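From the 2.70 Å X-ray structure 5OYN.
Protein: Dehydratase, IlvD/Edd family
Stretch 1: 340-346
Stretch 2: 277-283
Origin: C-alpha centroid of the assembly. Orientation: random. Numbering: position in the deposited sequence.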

# COMPACT_ATOMS: atom_id res chain seq x y z
N ALA A 340 2.64 -23.15 26.09
CA ALA A 340 3.43 -24.23 26.68
C ALA A 340 3.84 -23.88 28.11
O ALA A 340 3.86 -24.75 28.99
CB ALA A 340 4.65 -24.54 25.81
N VAL A 341 4.16 -22.61 28.36
CA VAL A 341 4.53 -22.20 29.71
C VAL A 341 3.32 -22.27 30.63
O VAL A 341 3.39 -22.81 31.74
CB VAL A 341 5.15 -20.79 29.68
CG1 VAL A 341 5.70 -20.42 31.04
CG2 VAL A 341 6.24 -20.70 28.60
N LEU A 342 2.18 -21.76 30.15
CA LEU A 342 0.95 -21.82 30.93
C LEU A 342 0.55 -23.26 31.24
O LEU A 342 0.00 -23.54 32.31
CB LEU A 342 -0.17 -21.09 30.18
CG LEU A 342 0.00 -19.57 30.18
CD1 LEU A 342 -1.02 -18.91 29.30
CD2 LEU A 342 -0.04 -18.98 31.60
N TRP A 343 0.80 -24.18 30.30
CA TRP A 343 0.46 -25.57 30.53
C TRP A 343 1.23 -26.12 31.72
O TRP A 343 0.64 -26.71 32.64
CB TRP A 343 0.75 -26.38 29.27
CG TRP A 343 0.41 -27.84 29.34
CD1 TRP A 343 -0.74 -28.44 28.90
CD2 TRP A 343 1.26 -28.89 29.81
NE1 TRP A 343 -0.66 -29.80 29.09
CE2 TRP A 343 0.55 -30.10 29.65
CE3 TRP A 343 2.54 -28.93 30.37
CZ2 TRP A 343 1.09 -31.34 30.03
CZ3 TRP A 343 3.06 -30.15 30.75
CH2 TRP A 343 2.34 -31.34 30.57
N GLU A 344 2.55 -25.94 31.70
CA GLU A 344 3.42 -26.29 32.81
C GLU A 344 2.82 -25.81 34.13
O GLU A 344 2.65 -26.59 35.07
CB GLU A 344 4.80 -25.68 32.57
CG GLU A 344 5.99 -26.47 33.05
CD GLU A 344 6.12 -27.85 32.42
OE1 GLU A 344 5.89 -28.01 31.20
OE2 GLU A 344 6.47 -28.80 33.16
N LEU A 345 2.44 -24.53 34.20
CA LEU A 345 1.88 -23.98 35.43
C LEU A 345 0.55 -24.65 35.77
O LEU A 345 0.34 -25.10 36.91
CB LEU A 345 1.70 -22.47 35.29
CG LEU A 345 3.00 -21.67 35.42
CD1 LEU A 345 2.82 -20.28 34.85
CD2 LEU A 345 3.49 -21.62 36.88
N LEU A 346 -0.36 -24.74 34.80
CA LEU A 346 -1.67 -25.34 35.04
C LEU A 346 -1.55 -26.73 35.66
O LEU A 346 -2.34 -27.09 36.54
CB LEU A 346 -2.44 -25.40 33.72
CG LEU A 346 -3.81 -26.07 33.76
CD1 LEU A 346 -4.84 -25.04 34.16
CD2 LEU A 346 -4.15 -26.69 32.41
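Stretch 2 (277-283) IALVAAA

Stretch 2 is helical from Ile277 to Ala282, the tail of a helix that begins earlier in the chain, and Ala283 is the first residue to leave helical phi/psi, at -93/6. The final turn is nevertheless tied back in the usual way, with Ala282 N hydrogen-bonded to Ala278 O at 3.2 Å and Ala283 N to Leu279 O at 3.0 Å. Stretch 1 lies within a longer helix, so the contact is one of helix on helix. The two axes come within 9.9 Å of each other, and their N-to-C directions make an angle of 108°, somewhat past perpendicular. Helices that cross so steeply diverge quickly from the point of closest approach, which keeps the contact compact: 264 Å² is buried, counting both sides. The backbones come nearest at Leu342 and Leu279, whose CA atoms are 6.5 Å apart.

Leu279 gives up the most surface, 63 Å². Its CA-to-CB bond points sideways, but with chi1 at 168° (t) and chi2 at 80° (p) the end of the side chain comes nearer to stretch 1. There Leu279 CD1 packs 3.7 Å from Val341 CG1, the closest contact between the two stretches. The base of the same side chain is also used, since Leu279 CB lies 3.9 Å from Leu342 CD2. A leucine suits this place because it has both the length to reach Val341 and a wholly apolar surface to offer there.

Leu345 is the main counterpart on stretch 1, with 55 Å² covered. It points toward stretch 2, and in its m, t rotamer its CD1 methyl settles among atoms of three residues of the opposing helix: Leu345 CD1 is 4.1 Å from Ala278 CB, 4.0 Å from Leu279 CA and 4.0 Å from Ala282 CB. Ala278 and Ala282 are four residues apart, about one helical turn, and both point toward stretch 1. Their short side chains let the leucine methyl approach the backbone itself: Leu345 CD1 is 3.9 Å from Ala278 O and 4.0 Å from Leu279 CA.

Val341, covered over 50 Å², stands one turn before Leu345 and likewise points toward stretch 2. Its CG1 touches Ala282 CB at 4.0 Å as well as Leu279, so a single methyl of this compact side chain touches two neighbors at once. No hydrogen bond joins the stretches; apolar packing between buried residues makes the contact. Val280, by comparison, points away and takes no part in it.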

# COMPACT_ATOMS: atom_id res chain seq x y z
N ILE A 277 0.50 -12.81 36.39
CA ILE A 277 1.59 -12.73 37.37
C ILE A 277 2.36 -14.04 37.40
O ILE A 277 3.60 -14.05 37.42
CB ILE A 277 1.03 -12.38 38.76
CG1 ILE A 277 0.37 -11.00 38.76
CG2 ILE A 277 2.13 -12.48 39.85
CD1 ILE A 277 0.40 -10.31 40.10
N ALA A 278 1.65 -15.17 37.42
CA ALA A 278 2.35 -16.44 37.47
C ALA A 278 3.18 -16.64 36.22
O ALA A 278 4.35 -17.04 36.30
CB ALA A 278 1.35 -17.59 37.64
N LEU A 279 2.60 -16.33 35.06
CA LEU A 279 3.32 -16.50 33.81
C LEU A 279 4.57 -15.63 33.78
O LEU A 279 5.65 -16.10 33.39
CB LEU A 279 2.42 -16.18 32.63
CG LEU A 279 3.22 -16.06 31.34
CD1 LEU A 279 3.52 -17.44 30.80
CD2 LEU A 279 2.41 -15.24 30.40
N VAL A 280 4.45 -14.37 34.20
CA VAL A 280 5.62 -13.49 34.17
C VAL A 280 6.80 -14.13 34.88
O VAL A 280 7.94 -14.07 34.40
CB VAL A 280 5.28 -12.12 34.79
CG1 VAL A 280 6.54 -11.28 34.88
CG2 VAL A 280 4.22 -11.44 33.98
N ALA A 281 6.54 -14.78 36.03
CA ALA A 281 7.65 -15.28 36.83
C ALA A 281 8.29 -16.51 36.19
O ALA A 281 9.52 -16.61 36.12
CB ALA A 281 7.18 -15.60 38.24
N ALA A 282 7.46 -17.44 35.70
CA ALA A 282 7.97 -18.67 35.08
C ALA A 282 8.74 -18.39 33.80
O ALA A 282 9.61 -19.19 33.42
CB ALA A 282 6.81 -19.63 34.78
N ALA A 283 8.44 -17.28 33.12
CA ALA A 283 9.04 -16.93 31.84
C ALA A 283 10.26 -16.03 31.98
O ALA A 283 10.77 -15.57 30.96
CB ALA A 283 8.01 -16.23 30.95